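Local atomic coordinates of tRNA-splicing endonuclease (Sulfolobus tokodaii, PDB entry 2CV8), a protein that probably cleaves precursor tRNA at both splice sites to release the intron, leaving 2',3'-cyclic phosphate and 5'-hydroxyl ends. Residues Y27-I31 against I42-L48; L50-Y55 against F87-Y91; Y110-V116 against Y128-A132. All blocks are in the same frame, centred on the assembly; numbering follows the deposited sequence.

Overall arrangement
Interaction 2 is the buried contact of the three: helix 50-58 of the N-terminal domain packs on helix 87-99, which lies in the catalytic C-terminal domain, through apolar and aromatic side chains, without a hydrogen bond between the segments. Interactions 1 and 3 are partly buried antiparallel strand pairings, one in each domain, held mainly by backbone hydrogen bonds. Interaction 1 lies at the margin of the N-terminal sheet, whereas interaction 3 lies inside the catalytic sheet and adds a charged side chain to its bonds. Interaction 2 touches both: Glu52 OE2 takes the N-H of Gly28, and Leu90 packs on Asp113 and Ala132. Interactions 1 and 3 do not touch, their nearest atoms about 11 Å apart.

Interaction 1. Residues Y27-I31 against I42-L48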
# COMPACT_ATOMS: atom_id res chain seq x y z
N TYR B 27 18.30 -18.75 10.69
CA TYR B 27 16.97 -19.28 10.93
C TYR B 27 16.76 -19.35 12.44
O TYR B 27 17.70 -19.56 13.21
CB TYR B 27 16.83 -20.69 10.35
CG TYR B 27 16.81 -20.76 8.85
CD1 TYR B 27 18.00 -20.78 8.11
CD2 TYR B 27 15.61 -20.81 8.15
CE1 TYR B 27 17.98 -20.86 6.73
CE2 TYR B 27 15.58 -20.87 6.76
CZ TYR B 27 16.76 -20.90 6.06
OH TYR B 27 16.71 -20.97 4.69
N GLY B 28 15.51 -19.16 12.87
CA GLY B 28 15.20 -19.23 14.29
C GLY B 28 15.90 -18.23 15.18
O GLY B 28 16.76 -17.46 14.74
N LYS B 29 15.53 -18.27 16.46
CA LYS B 29 16.08 -17.38 17.47
C LYS B 29 16.45 -18.18 18.71
O LYS B 29 15.68 -19.01 19.18
CB LYS B 29 15.04 -16.32 17.83
CG LYS B 29 15.47 -15.34 18.91
CD LYS B 29 14.36 -14.34 19.20
CE LYS B 29 14.73 -13.41 20.35
NZ LYS B 29 14.93 -14.15 21.63
N PRO B 30 17.66 -17.98 19.25
CA PRO B 30 18.04 -18.72 20.44
C PRO B 30 17.31 -18.15 21.65
O PRO B 30 16.98 -16.96 21.68
CB PRO B 30 19.55 -18.49 20.52
CG PRO B 30 19.94 -18.30 19.10
CD PRO B 30 18.84 -17.38 18.61
N ILE B 31 17.03 -19.01 22.61
CA ILE B 31 16.32 -18.64 23.84
C ILE B 31 17.19 -17.78 24.76
O ILE B 31 18.28 -18.19 25.15
CB ILE B 31 15.92 -19.91 24.63
CG1 ILE B 31 14.99 -20.78 23.78
CG2 ILE B 31 15.29 -19.52 25.97
CD1 ILE B 31 14.23 -21.84 24.58
N ILE B 42 25.76 -18.80 20.28
CA ILE B 42 24.51 -19.47 20.63
C ILE B 42 24.79 -20.63 21.59
O ILE B 42 25.58 -21.53 21.27
CB ILE B 42 23.78 -20.04 19.37
CG1 ILE B 42 23.32 -18.89 18.47
CG2 ILE B 42 22.58 -20.90 19.80
CD1 ILE B 42 22.64 -19.35 17.17
N ASN B 43 24.15 -20.61 22.75
CA ASN B 43 24.34 -21.67 23.74
C ASN B 43 23.02 -22.18 24.28
O ASN B 43 22.99 -23.01 25.17
CB ASN B 43 25.17 -21.16 24.92
CG ASN B 43 26.58 -20.84 24.53
OD1 ASN B 43 26.86 -19.78 23.97
ND2 ASN B 43 27.49 -21.77 24.81
N SER B 44 21.93 -21.66 23.73
CA SER B 44 20.62 -22.09 24.17
C SER B 44 19.87 -22.65 22.98
O SER B 44 20.16 -22.31 21.84
CB SER B 44 19.86 -20.92 24.78
OG SER B 44 19.75 -19.84 23.86
N GLU B 45 18.92 -23.53 23.26
CA GLU B 45 18.10 -24.17 22.23
C GLU B 45 17.60 -23.18 21.19
O GLU B 45 17.15 -22.09 21.51
CB GLU B 45 16.92 -24.90 22.87
CG GLU B 45 16.36 -24.25 24.12
CD GLU B 45 17.03 -24.73 25.38
OE1 GLU B 45 16.53 -24.43 26.48
OE2 GLU B 45 18.07 -25.41 25.28
N LEU B 46 17.70 -23.58 19.93
CA LEU B 46 17.27 -22.76 18.82
C LEU B 46 15.76 -22.90 18.70
O LEU B 46 15.23 -24.01 18.72
CB LEU B 46 17.97 -23.24 17.54
CG LEU B 46 18.11 -22.37 16.28
CD1 LEU B 46 16.88 -22.47 15.42
CD2 LEU B 46 18.39 -20.93 16.70
N ILE B 47 15.05 -21.79 18.60
CA ILE B 47 13.61 -21.85 18.44
C ILE B 47 13.15 -21.40 17.06
O ILE B 47 13.39 -20.27 16.64
CB ILE B 47 12.91 -21.02 19.53
CG1 ILE B 47 12.95 -21.82 20.84
CG2 ILE B 47 11.46 -20.73 19.14
CD1 ILE B 47 12.04 -21.32 21.92
N LEU B 48 12.51 -22.31 16.34
CA LEU B 48 12.02 -22.04 14.99
C LEU B 48 10.52 -21.92 14.98
O LEU B 48 9.82 -22.64 15.69
CB LEU B 48 12.42 -23.16 14.03
CG LEU B 48 13.89 -23.38 13.66
CD1 LEU B 48 13.99 -24.59 12.72
CD2 LEU B 48 14.47 -22.12 12.98
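Pro30 and Ile42 meet at about a right angle, the proline CG lying 3.5 Å from Ile42 CD1. On the same side, Leu46 lies alongside the proline and points the same way; its chi1 of -160° turns CG away from the backbone N, and the branches part, CD1 lying 3.8 Å from Gly28 CA and CD2 3.9 Å from Pro30 CG. Ala18 of helix 15-25 touches Leu46, and Pro36 touches Pro30 and Ile42. On the face of Lys29 and Ile47, Ile47 CD1 meets Ile31 CD1 at 3.5 Å. Ile31 CD1 also meets the CG methylene of Glu45, beyond which the glutamate chain bends. The strands are joined antiparallel by Lys29 N to Ile47 O and Ile47 N to Lys29 O, each 2.9 Å; beyond them a longer bond of 3.3 Å runs from Ile31 N to Glu45 O. Ser44 closes the far end. Its OG stands between its own backbone N and carbonyl carbon (chi1 57°) and donates to Ile31 O at 2.6 Å. At the other end Leu48 CD2 lies against Gly28, whose N-H donates a hydrogen bond to Glu52 OE2. A side-chain hydroxyl thus continues the pairing where the regular strand bonds stop, and this edge strand is held by main-chain polarity in the middle and by apolar contacts on both faces.

Interaction 2. Residues L50-Y55 against F87-Y91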
# COMPACT_ATOMS: atom_id res chain seq x y z
N LEU B 50 6.79 -22.13 13.03
CA LEU B 50 6.26 -23.10 12.08
C LEU B 50 6.61 -22.72 10.65
O LEU B 50 6.94 -23.59 9.84
CB LEU B 50 4.74 -23.24 12.24
CG LEU B 50 4.35 -24.23 13.33
CD1 LEU B 50 2.86 -24.15 13.62
CD2 LEU B 50 4.76 -25.63 12.88
N ILE B 51 6.54 -21.43 10.33
CA ILE B 51 6.87 -20.98 8.98
C ILE B 51 8.30 -21.39 8.61
O ILE B 51 8.53 -21.90 7.52
CB ILE B 51 6.70 -19.45 8.86
CG1 ILE B 51 5.21 -19.11 8.88
CG2 ILE B 51 7.29 -18.94 7.57
CD1 ILE B 51 4.94 -17.63 8.79
N GLU B 52 9.24 -21.19 9.52
CA GLU B 52 10.63 -21.57 9.28
C GLU B 52 10.77 -23.10 9.23
O GLU B 52 11.42 -23.65 8.32
CB GLU B 52 11.53 -21.03 10.38
CG GLU B 52 11.62 -19.53 10.42
CD GLU B 52 12.64 -19.06 11.42
OE1 GLU B 52 12.46 -19.31 12.62
OE2 GLU B 52 13.64 -18.43 11.00
N GLY B 53 10.19 -23.77 10.21
CA GLY B 53 10.27 -25.22 10.26
C GLY B 53 9.71 -25.91 9.02
O GLY B 53 10.31 -26.83 8.48
N VAL B 54 8.54 -25.46 8.58
CA VAL B 54 7.90 -26.04 7.42
C VAL B 54 8.80 -25.82 6.20
O VAL B 54 8.93 -26.71 5.35
CB VAL B 54 6.48 -25.41 7.19
CG1 VAL B 54 5.88 -25.91 5.87
CG2 VAL B 54 5.55 -25.79 8.34
N TYR B 55 9.43 -24.65 6.12
CA TYR B 55 10.32 -24.37 5.00
C TYR B 55 11.51 -25.33 5.00
O TYR B 55 11.77 -26.01 4.00
CB TYR B 55 10.85 -22.93 5.06
CG TYR B 55 11.74 -22.58 3.89
CD1 TYR B 55 11.26 -22.65 2.59
CD2 TYR B 55 13.08 -22.23 4.08
CE1 TYR B 55 12.08 -22.38 1.50
CE2 TYR B 55 13.91 -21.96 2.99
CZ TYR B 55 13.40 -22.04 1.70
OH TYR B 55 14.19 -21.79 0.62
N PHE B 87 -1.33 -18.07 7.97
CA PHE B 87 -0.24 -18.98 7.66
C PHE B 87 -0.02 -19.15 6.17
O PHE B 87 1.13 -19.10 5.71
CB PHE B 87 -0.48 -20.36 8.28
CG PHE B 87 0.65 -21.33 8.05
CD1 PHE B 87 1.75 -21.36 8.92
CD2 PHE B 87 0.66 -22.15 6.92
CE1 PHE B 87 2.83 -22.20 8.66
CE2 PHE B 87 1.75 -22.99 6.65
CZ PHE B 87 2.84 -23.01 7.52
N ARG B 88 -1.09 -19.36 5.40
CA ARG B 88 -0.96 -19.55 3.96
C ARG B 88 -0.26 -18.39 3.26
O ARG B 88 0.70 -18.60 2.51
CB ARG B 88 -2.32 -19.78 3.31
CG ARG B 88 -2.93 -21.15 3.56
CD ARG B 88 -3.92 -21.51 2.47
NE ARG B 88 -4.59 -22.78 2.74
CZ ARG B 88 -5.57 -22.94 3.61
NH1 ARG B 88 -6.01 -21.91 4.31
NH2 ARG B 88 -6.10 -24.14 3.80
N ILE B 89 -0.72 -17.17 3.50
CA ILE B 89 -0.10 -16.05 2.82
C ILE B 89 1.28 -15.76 3.38
O ILE B 89 2.17 -15.34 2.63
CB ILE B 89 -0.96 -14.78 2.87
CG1 ILE B 89 -1.15 -14.31 4.31
CG2 ILE B 89 -2.30 -15.05 2.24
CD1 ILE B 89 -1.83 -12.96 4.40
N LEU B 90 1.46 -16.01 4.68
CA LEU B 90 2.75 -15.77 5.32
C LEU B 90 3.82 -16.75 4.86
O LEU B 90 4.97 -16.37 4.63
CB LEU B 90 2.62 -15.85 6.85
CG LEU B 90 1.92 -14.67 7.53
CD1 LEU B 90 1.77 -14.97 8.99
CD2 LEU B 90 2.70 -13.38 7.32
N TYR B 91 3.45 -18.02 4.71
CA TYR B 91 4.41 -19.01 4.26
C TYR B 91 4.72 -18.78 2.78
O TYR B 91 5.85 -18.99 2.32
CB TYR B 91 3.89 -20.44 4.46
CG TYR B 91 4.86 -21.47 3.93
CD1 TYR B 91 6.03 -21.79 4.64
CD2 TYR B 91 4.67 -22.07 2.68
CE1 TYR B 91 6.98 -22.67 4.11
CE2 TYR B 91 5.61 -22.94 2.15
CZ TYR B 91 6.76 -23.24 2.86
OH TYR B 91 7.69 -24.10 2.33
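Two helices from different domains meet here, with Ile51 and Val54 of helix 50-58 set against Phe87, Leu90 and Tyr91 at the start of helix 87-99. The short segments cross at -61°, their axes 10.5 Å apart. Ile51 runs past the Phe87 ring, CG1 3.9 Å from CE1, and extends CD1 to 3.5 Å from Leu90 CB, meeting that leucine at about a right angle. Val54 divides its branches between the two aromatics: CG2 approaches the edge of Phe87 near the ring plane, 4.0 Å from CZ, while CG1 lies 3.8 Å from Tyr91 CE1. Phe87 chi1 (-177°) swings its ring along the helix, where Tyr91 CB, one turn on, lies over one face; Tyr91 chi1 (178°) sends its own ring toward helix 50-58. The edge of Tyr91 points at that helix's backbone, with Ile51 O in its plane, and its OH lies at the edge of the Tyr55 ring. Tyr55 OH hydrogen-bonds to Glu99 OE2. From helix 73-83, Tyr77 stacks edge-to-face on Phe87 and Phe73 packs on Val54 and Tyr91; Leu90 rests on Ala132 of strand 128-134 of the catalytic domain.

Interaction 3. Residues Y110-V116 against Y128-A132; sequences YGADFAV and YLVIA
The Phe114 ring is approached at a slant by the carbonyl O of Val130, and one of its faces carries Asp113 CB, set toward the rim. Leu129 CD2 meets Tyr110 CB at 3.5 Å and comes obliquely to the tyrosine ring, the two side chains crossing at about a right angle; farther out, Tyr110 packs on Lys156, a predicted active-site residue. The flat carboxylate of Asp113 turns OD2 across the strands: its anti lone pair takes the N-H of Ala132 at 2.7 Å, while Arg86 forms a salt bridge to the same oxygen. Asp113 and Phe114 together face Val130, a classic beta bulge in the hairpin of strands 114-117 and 128-134, part of the catalytic domain's mixed sheet. Val130 O accepts a nearly straight bond from Phe114 N (2.9 Å, 170° at the hydrogen) in its carbonyl plane and a weak one from Asp113 N (3.0 Å). Past the bulge the pairing is regular, with Val116 and Tyr128 exchanging two backbone bonds. Val116, CG1 anti to its N (chi1 -170°), leaves CG2 to meet Val130 CG2 at 3.5 Å on the face shared with Phe114, which helix 87-99 covers through Val93 and Leu97.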
# COMPACT_ATOMS: atom_id res chain seq x y z
N TYR B 110 9.33 -4.12 13.89
CA TYR B 110 9.12 -2.97 13.02
C TYR B 110 7.68 -2.81 12.58
O TYR B 110 7.37 -1.92 11.79
CB TYR B 110 10.03 -3.08 11.79
CG TYR B 110 11.45 -3.44 12.13
CD1 TYR B 110 11.85 -4.78 12.26
CD2 TYR B 110 12.41 -2.45 12.33
CE1 TYR B 110 13.16 -5.11 12.59
CE2 TYR B 110 13.72 -2.77 12.66
CZ TYR B 110 14.09 -4.10 12.79
OH TYR B 110 15.39 -4.40 13.11
N GLY B 111 6.80 -3.66 13.09
CA GLY B 111 5.40 -3.55 12.71
C GLY B 111 5.13 -4.05 11.30
O GLY B 111 4.44 -3.39 10.51
N ALA B 112 5.68 -5.21 10.99
CA ALA B 112 5.51 -5.83 9.69
C ALA B 112 5.67 -7.33 9.89
O ALA B 112 6.03 -7.78 10.98
CB ALA B 112 6.56 -5.32 8.72
N ASP B 113 5.40 -8.11 8.84
CA ASP B 113 5.53 -9.55 8.94
C ASP B 113 6.98 -9.99 8.87
O ASP B 113 7.44 -10.78 9.69
CB ASP B 113 4.73 -10.24 7.84
CG ASP B 113 3.24 -10.03 7.99
OD1 ASP B 113 2.72 -10.25 9.11
OD2 ASP B 113 2.59 -9.64 6.98
N PHE B 114 7.70 -9.48 7.89
CA PHE B 114 9.09 -9.87 7.73
C PHE B 114 10.09 -8.74 7.61
O PHE B 114 9.74 -7.61 7.25
CB PHE B 114 9.23 -10.76 6.49
CG PHE B 114 8.28 -11.91 6.46
CD1 PHE B 114 7.32 -12.01 5.44
CD2 PHE B 114 8.33 -12.91 7.43
CE1 PHE B 114 6.43 -13.09 5.39
CE2 PHE B 114 7.45 -14.00 7.40
CZ PHE B 114 6.50 -14.09 6.38
N ALA B 115 11.34 -9.06 7.93
CA ALA B 115 12.46 -8.14 7.81
C ALA B 115 13.39 -8.87 6.84
O ALA B 115 14.14 -9.75 7.23
CB ALA B 115 13.14 -7.95 9.14
N VAL B 116 13.30 -8.51 5.56
CA VAL B 116 14.09 -9.15 4.53
C VAL B 116 15.46 -8.50 4.34
O VAL B 116 15.57 -7.28 4.26
CB VAL B 116 13.32 -9.15 3.20
CG1 VAL B 116 14.02 -10.01 2.20
CG2 VAL B 116 11.91 -9.65 3.43
N TYR B 128 14.56 -4.81 4.43
CA TYR B 128 13.35 -4.40 3.73
C TYR B 128 12.22 -4.99 4.56
O TYR B 128 12.28 -6.14 4.97
CB TYR B 128 13.30 -4.96 2.30
CG TYR B 128 14.36 -4.36 1.42
CD1 TYR B 128 15.57 -5.02 1.20
CD2 TYR B 128 14.19 -3.10 0.86
CE1 TYR B 128 16.60 -4.42 0.46
CE2 TYR B 128 15.20 -2.49 0.12
CZ TYR B 128 16.40 -3.15 -0.07
OH TYR B 128 17.42 -2.55 -0.79
N LEU B 129 11.20 -4.19 4.83
CA LEU B 129 10.07 -4.66 5.61
C LEU B 129 8.95 -5.09 4.68
O LEU B 129 8.54 -4.35 3.80
CB LEU B 129 9.58 -3.55 6.54
CG LEU B 129 10.17 -3.51 7.95
CD1 LEU B 129 11.59 -4.05 7.97
CD2 LEU B 129 10.11 -2.09 8.45
N VAL B 130 8.46 -6.31 4.89
CA VAL B 130 7.40 -6.82 4.05
C VAL B 130 6.18 -7.22 4.85
O VAL B 130 6.28 -7.76 5.96
CB VAL B 130 7.86 -8.08 3.23
CG1 VAL B 130 6.77 -8.52 2.27
CG2 VAL B 130 9.14 -7.78 2.44
N ILE B 131 5.01 -6.95 4.28
CA ILE B 131 3.75 -7.31 4.90
C ILE B 131 3.02 -8.17 3.90
O ILE B 131 2.67 -7.69 2.81
CB ILE B 131 2.92 -6.07 5.24
CG1 ILE B 131 3.46 -5.44 6.54
CG2 ILE B 131 1.46 -6.44 5.33
CD1 ILE B 131 2.86 -4.12 6.87
N ALA B 132 2.79 -9.43 4.25
CA ALA B 132 2.10 -10.36 3.36
C ALA B 132 0.60 -10.10 3.34
O ALA B 132 -0.01 -9.81 4.37
CB ALA B 132 2.38 -11.79 3.80